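Local coordinates for protein Pgp2 (Campylobacter jejuni subsp. jejuni, PDB 6XJ6) that probably trims peptidoglycan as an LD-carboxypeptidase of the YkuD family and helps set the helical shape of the cell, guided by peptidoglycan binding to its accessory NTF2-like domain, at residues A[26-35]-A[154-164]. Residues are numbered along the deposited sequence; the frame is centred on the assembly and turned at random.
Sequences NVAIVLTNKT and KKVFVMTEEKE
Asn33 and Glu161 finish a parallel strand pair with an amide standing 89° to a carboxylate. With CG anti to the backbone N (chi1 -174°), Asn33 swings its amide across to 154-164, where ND2 donates to Glu161 OE1 at 2.9 Å, on its anti side and tilted out of the carboxylate plane, and to Lys163 O at 3.0 Å from above the carbonyl plane. Both acceptors lie close to the amide plane, which fixes its rotation; Asn33 OD1 accepts from Asp36 N, and Glu161 OE2 pairs with Arg167. The bent Lys34 chain brings NZ to the syn lone pair of Glu162 OE2 (2.8 Å), a salt bridge; NZ also donates to Leu62 O and Thr74 O, and Glu162 OE1 accepts from Gly64 N. Leu31 CD1 lies alongside Met159, 3.7 Å from its CG, while Val27 CG1 meets the Phe157 ring obliquely at CE2 (3.8 Å). On the other face Val30 CG2 touches Val156 CG1 (3.7 Å), and a water links Val30 O with the hydroxyls of Thr32 and Thr160. Backbone bonds zip the pair into the centre of a mixed sheet in the catalytic domain: strand 38-45 flanks 27-33, strand 77-80 flanks 156-161, and strand 232-240 touches Phe157 and Met159.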
ATOM      1  N   ASN A  26      -5.378  -3.575  14.528  1.00 22.33           N
ATOM      2  CA  ASN A  26      -4.245  -4.490  14.466  1.00 21.15           C
ATOM      3  C   ASN A  26      -4.052  -5.029  13.058  1.00 20.54           C
ATOM      4  O   ASN A  26      -5.012  -5.404  12.382  1.00 22.16           O
ATOM      5  CB  ASN A  26      -4.485  -5.670  15.404  1.00 25.08           C
ATOM      6  CG  ASN A  26      -4.448  -5.274  16.865  1.00 29.83           C
ATOM      7  OD1 ASN A  26      -4.305  -4.098  17.203  1.00 30.37           O
ATOM      8  ND2 ASN A  26      -4.582  -6.260  17.743  1.00 35.43           N
ATOM      9  N   VAL A  27      -2.792  -5.102  12.638  1.00 18.58           N
ATOM     10  CA  VAL A  27      -2.418  -5.632  11.335  1.00 18.08           C
ATOM     11  C   VAL A  27      -1.102  -6.381  11.483  1.00 17.28           C
ATOM     12  O   VAL A  27      -0.404  -6.278  12.491  1.00 20.68           O
ATOM     13  CB  VAL A  27      -2.283  -4.530  10.250  1.00 18.57           C
ATOM     14  CG1 VAL A  27      -3.566  -3.723  10.123  1.00 19.82           C
ATOM     15  CG2 VAL A  27      -1.102  -3.608  10.539  1.00 18.94           C
ATOM     16  N   ALA A  28      -0.767  -7.139  10.451  1.00 17.15           N
ATOM     17  CA  ALA A  28       0.560  -7.703  10.296  1.00 17.33           C
ATOM     18  C   ALA A  28       1.170  -7.138   9.025  1.00 15.65           C
ATOM     19  O   ALA A  28       0.467  -6.896   8.038  1.00 16.73           O
ATOM     20  CB  ALA A  28       0.516  -9.229  10.198  1.00 18.31           C
ATOM     21  N   ILE A  29       2.482  -6.929   9.056  1.00 16.21           N
ATOM     22  CA  ILE A  29       3.223  -6.434   7.902  1.00 16.91           C
ATOM     23  C   ILE A  29       4.298  -7.451   7.552  1.00 14.64           C
ATOM     24  O   ILE A  29       5.168  -7.747   8.378  1.00 16.21           O
ATOM     25  CB  ILE A  29       3.852  -5.059   8.163  1.00 17.25           C
ATOM     26  CG1 ILE A  29       2.784  -4.040   8.581  1.00 20.94           C
ATOM     27  CG2 ILE A  29       4.596  -4.591   6.921  1.00 17.46           C
ATOM     28  CD1 ILE A  29       2.748  -3.792  10.065  1.00 23.24           C
ATOM     29  N   VAL A  30       4.244  -7.971   6.327  1.00 13.84           N
ATOM     30  CA  VAL A  30       5.268  -8.858   5.787  1.00 13.85           C
ATOM     31  C   VAL A  30       6.278  -7.961   5.080  1.00 14.44           C
ATOM     32  O   VAL A  30       5.995  -7.417   4.009  1.00 14.23           O
ATOM     33  CB  VAL A  30       4.654  -9.864   4.804  1.00 15.19           C
ATOM     34  CG1 VAL A  30       5.716 -10.779   4.215  1.00 17.15           C
ATOM     35  CG2 VAL A  30       3.567 -10.675   5.486  1.00 16.60           C
ATOM     36  N   LEU A  31       7.449  -7.798   5.685  1.00 14.85           N
ATOM     37  CA  LEU A  31       8.485  -6.902   5.191  1.00 14.97           C
ATOM     38  C   LEU A  31       9.584  -7.740   4.553  1.00 14.48           C
ATOM     39  O   LEU A  31      10.227  -8.548   5.233  1.00 16.47           O
ATOM     40  CB  LEU A  31       9.051  -6.055   6.334  1.00 16.64           C
ATOM     41  CG  LEU A  31      10.204  -5.099   6.004  1.00 17.80           C
ATOM     42  CD1 LEU A  31       9.737  -4.029   5.026  1.00 19.32           C
ATOM     43  CD2 LEU A  31      10.799  -4.473   7.272  1.00 21.68           C
ATOM     44  N   THR A  32       9.792  -7.547   3.250  1.00 15.91           N
ATOM     45  CA  THR A  32      10.839  -8.229   2.503  1.00 16.06           C
ATOM     46  C   THR A  32      11.809  -7.198   1.947  1.00 16.69           C
ATOM     47  O   THR A  32      11.390  -6.166   1.415  1.00 16.81           O
ATOM     48  CB  THR A  32      10.234  -9.023   1.329  1.00 16.84           C
ATOM     49  OG1 THR A  32       9.287  -9.974   1.821  1.00 17.89           O
ATOM     50  CG2 THR A  32      11.307  -9.772   0.554  1.00 17.10           C
ATOM     51  N   ASN A  33      13.104  -7.491   2.049  1.00 17.26           N
ATOM     52  CA  ASN A  33      14.138  -6.678   1.420  1.00 17.57           C
ATOM     53  C   ASN A  33      14.836  -7.520   0.360  1.00 17.70           C
ATOM     54  O   ASN A  33      15.447  -8.547   0.679  1.00 18.81           O
ATOM     55  CB  ASN A  33      15.142  -6.166   2.454  1.00 17.89           C
ATOM     56  CG  ASN A  33      16.146  -5.195   1.855  1.00 19.00           C
ATOM     57  OD1 ASN A  33      17.027  -5.587   1.088  1.00 20.79           O
ATOM     58  ND2 ASN A  33      16.008  -3.922   2.192  1.00 20.92           N
ATOM     59  N   LYS A  34      14.740  -7.091  -0.903  1.00 17.10           N
ATOM     60  CA  LYS A  34      15.271  -7.893  -2.003  1.00 16.57           C
ATOM     61  C   LYS A  34      16.792  -7.951  -2.028  1.00 19.87           C
ATOM     62  O   LYS A  34      17.344  -8.879  -2.627  1.00 21.83           O
ATOM     63  CB  LYS A  34      14.774  -7.352  -3.339  1.00 17.55           C
ATOM     64  CG  LYS A  34      13.300  -7.609  -3.606  1.00 18.00           C
ATOM     65  CD  LYS A  34      12.794  -6.769  -4.767  1.00 17.97           C
ATOM     66  CE  LYS A  34      13.485  -7.128  -6.082  1.00 17.89           C
ATOM     67  NZ  LYS A  34      13.020  -6.281  -7.214  1.00 18.48           N
ATOM     68  N   THR A  35      17.483  -6.977  -1.430  1.00 21.20           N
ATOM     69  CA  THR A  35      18.941  -7.031  -1.366  1.00 21.35           C
ATOM     70  C   THR A  35      19.399  -7.903  -0.204  1.00 20.76           C
ATOM     71  O   THR A  35      20.306  -8.730  -0.357  1.00 23.55           O
ATOM     72  CB  THR A  35      19.527  -5.618  -1.230  1.00 21.46           C
ATOM     73  OG1 THR A  35      19.203  -4.834  -2.385  1.00 23.60           O
ATOM     74  CG2 THR A  35      21.041  -5.669  -1.086  1.00 24.35           C
ATOM     75  N   LYS A 154      -5.658 -12.622  10.022  1.00 25.92           N
ATOM     76  CA  LYS A 154      -5.247 -11.252  10.259  1.00 25.70           C
ATOM     77  C   LYS A 154      -5.395 -10.442   8.980  1.00 23.17           C
ATOM     78  O   LYS A 154      -5.451 -10.989   7.871  1.00 22.78           O
ATOM     79  CB  LYS A 154      -3.783 -11.192  10.714  1.00 21.81           C
ATOM     80  CG  LYS A 154      -3.551 -11.795  12.087  1.00 30.34           C
ATOM     81  CD  LYS A 154      -2.106 -11.653  12.513  1.00 38.23           C
ATOM     82  CE  LYS A 154      -1.896 -12.200  13.920  1.00 39.61           C
ATOM     83  NZ  LYS A 154      -0.465 -12.149  14.325  1.00 59.39           N
ATOM     84  N   LYS A 155      -5.471  -9.125   9.151  1.00 20.15           N
ATOM     85  CA  LYS A 155      -5.276  -8.191   8.049  1.00 17.98           C
ATOM     86  C   LYS A 155      -3.778  -8.068   7.811  1.00 19.53           C
ATOM     87  O   LYS A 155      -3.042  -7.603   8.688  1.00 18.39           O
ATOM     88  CB  LYS A 155      -5.869  -6.832   8.410  1.00 20.25           C
ATOM     89  CG  LYS A 155      -5.759  -5.776   7.315  1.00 30.85           C
ATOM     90  CD  LYS A 155      -6.624  -6.118   6.111  1.00 39.82           C
ATOM     91  CE  LYS A 155      -6.718  -4.947   5.140  1.00 47.29           C
ATOM     92  NZ  LYS A 155      -7.717  -5.189   4.056  1.00 52.44           N
ATOM     93  N   VAL A 156      -3.322  -8.486   6.631  1.00 17.82           N
ATOM     94  CA  VAL A 156      -1.904  -8.668   6.354  1.00 15.80           C
ATOM     95  C   VAL A 156      -1.506  -7.829   5.151  1.00 16.38           C
ATOM     96  O   VAL A 156      -2.062  -7.986   4.052  1.00 16.68           O
ATOM     97  CB  VAL A 156      -1.548 -10.146   6.129  1.00 16.02           C
ATOM     98  CG1 VAL A 156      -0.050 -10.311   5.952  1.00 18.15           C
ATOM     99  CG2 VAL A 156      -2.036 -10.978   7.313  1.00 18.89           C
ATOM    100  N   PHE A 157      -0.532  -6.955   5.357  1.00 15.34           N
ATOM    101  CA  PHE A 157       0.051  -6.156   4.297  1.00 14.66           C
ATOM    102  C   PHE A 157       1.423  -6.691   3.908  1.00 14.83           C
ATOM    103  O   PHE A 157       2.077  -7.426   4.658  1.00 15.32           O
ATOM    104  CB  PHE A 157       0.159  -4.694   4.742  1.00 15.95           C
ATOM    105  CG  PHE A 157      -1.163  -4.051   4.963  1.00 17.78           C
ATOM    106  CD1 PHE A 157      -2.023  -3.840   3.901  1.00 20.07           C
ATOM    107  CD2 PHE A 157      -1.569  -3.664   6.231  1.00 20.02           C
ATOM    108  CE1 PHE A 157      -3.254  -3.258   4.096  1.00 25.08           C
ATOM    109  CE2 PHE A 157      -2.798  -3.073   6.427  1.00 24.49           C
ATOM    110  CZ  PHE A 157      -3.645  -2.873   5.368  1.00 26.48           C
ATOM    111  N   VAL A 158       1.853  -6.297   2.711  1.00 15.77           N
ATOM    112  CA  VAL A 158       3.091  -6.752   2.102  1.00 14.79           C
ATOM    113  C   VAL A 158       3.883  -5.507   1.744  1.00 14.22           C
ATOM    114  O   VAL A 158       3.418  -4.681   0.953  1.00 17.09           O
ATOM    115  CB  VAL A 158       2.806  -7.593   0.848  1.00 15.86           C
ATOM    116  CG1 VAL A 158       4.074  -7.891   0.048  1.00 17.33           C
ATOM    117  CG2 VAL A 158       2.098  -8.873   1.253  1.00 19.26           C
ATOM    118  N   MET A 159       5.063  -5.373   2.329  1.00 13.08           N
ATOM    119  CA  MET A 159       5.925  -4.223   2.117  1.00 13.88           C
ATOM    120  C   MET A 159       7.243  -4.774   1.598  1.00 13.80           C
ATOM    121  O   MET A 159       7.940  -5.498   2.311  1.00 15.03           O
ATOM    122  CB  MET A 159       6.101  -3.469   3.434  1.00 15.32           C
ATOM    123  CG  MET A 159       7.006  -2.270   3.352  1.00 14.32           C
ATOM    124  SD  MET A 159       6.989  -1.372   4.910  1.00 16.34           S
ATOM    125  CE  MET A 159       8.362  -0.260   4.654  1.00 18.91           C
ATOM    126  N   THR A 160       7.563  -4.475   0.343  1.00 14.57           N
ATOM    127  CA  THR A 160       8.750  -5.017  -0.300  1.00 14.50           C
ATOM    128  C   THR A 160       9.685  -3.889  -0.701  1.00 13.85           C
ATOM    129  O   THR A 160       9.306  -3.007  -1.483  1.00 15.13           O
ATOM    130  CB  THR A 160       8.377  -5.883  -1.493  1.00 15.79           C
ATOM    131  OG1 THR A 160       7.507  -6.919  -1.023  1.00 16.04           O
ATOM    132  CG2 THR A 160       9.617  -6.497  -2.121  1.00 16.34           C
ATOM    133  N   GLU A 161      10.890  -3.927  -0.148  1.00 13.87           N
ATOM    134  CA  GLU A 161      11.961  -2.983  -0.418  1.00 14.83           C
ATOM    135  C   GLU A 161      12.923  -3.563  -1.444  1.00 19.17           C
ATOM    136  O   GLU A 161      13.138  -4.777  -1.511  1.00 18.74           O
ATOM    137  CB  GLU A 161      12.769  -2.724   0.858  1.00 18.32           C
ATOM    138  CG  GLU A 161      11.971  -2.171   1.995  1.00 19.40           C
ATOM    139  CD  GLU A 161      12.749  -2.104   3.290  1.00 19.27           C
ATOM    140  OE1 GLU A 161      13.651  -2.940   3.523  1.00 20.66           O
ATOM    141  OE2 GLU A 161      12.439  -1.209   4.104  1.00 23.08           O
ATOM    142  N   GLU A 162      13.542  -2.674  -2.219  1.00 17.54           N
ATOM    143  CA  GLU A 162      14.592  -3.100  -3.137  1.00 18.54           C
ATOM    144  C   GLU A 162      15.926  -3.216  -2.416  1.00 18.83           C
ATOM    145  O   GLU A 162      16.566  -4.272  -2.429  1.00 21.21           O
ATOM    146  CB  GLU A 162      14.710  -2.097  -4.283  1.00 20.32           C
ATOM    147  CG  GLU A 162      15.767  -2.428  -5.312  1.00 20.21           C
ATOM    148  CD  GLU A 162      15.347  -3.506  -6.281  1.00 19.75           C
ATOM    149  OE1 GLU A 162      16.196  -3.880  -7.114  1.00 23.35           O
ATOM    150  OE2 GLU A 162      14.193  -3.964  -6.199  1.00 20.66           O
ATOM    151  N   LYS A 163      16.378  -2.123  -1.804  1.00 21.68           N
ATOM    152  CA  LYS A 163      17.668  -2.098  -1.130  1.00 21.58           C
ATOM    153  C   LYS A 163      17.577  -1.238   0.118  1.00 28.86           C
ATOM    154  O   LYS A 163      17.816  -1.721   1.229  1.00 23.18           O
ATOM    155  CB  LYS A 163      18.752  -1.546  -2.059  1.00 23.23           C
ATOM    156  CG  LYS A 163      20.130  -1.469  -1.437  1.00 27.00           C
ATOM    157  CD  LYS A 163      21.108  -0.786  -2.376  1.00 35.18           C
ATOM    158  CE  LYS A 163      22.505  -0.731  -1.784  1.00 48.68           C
ATOM    159  NZ  LYS A 163      23.140  -2.078  -1.743  1.00 64.75           N
ATOM    160  N   GLU A 164      17.220   0.030  -0.055  1.00 24.31           N
ATOM    161  CA  GLU A 164      17.166   0.952   1.069  1.00 25.56           C
ATOM    162  C   GLU A 164      16.063   0.569   2.047  1.00 22.30           C
ATOM    163  O   GLU A 164      14.995   0.077   1.672  1.00 21.70           O
ATOM    164  CB  GLU A 164      16.948   2.384   0.582  1.00 28.13           C
ATOM    165  CG  GLU A 164      18.034   2.878  -0.355  1.00 32.63           C
ATOM    166  CD  GLU A 164      19.418   2.809   0.261  1.00 42.81           C
ATOM    167  OE1 GLU A 164      19.558   3.149   1.455  1.00 56.76           O
ATOM    168  OE2 GLU A 164      20.367   2.404  -0.448  1.00 56.02           O
TER
HETATM  169  O   HOH W   1      -5.320  -8.094  12.025  1.00 29.18           O
HETATM  170  O   HOH W   2       7.079  -8.440   1.462  1.00 15.15           O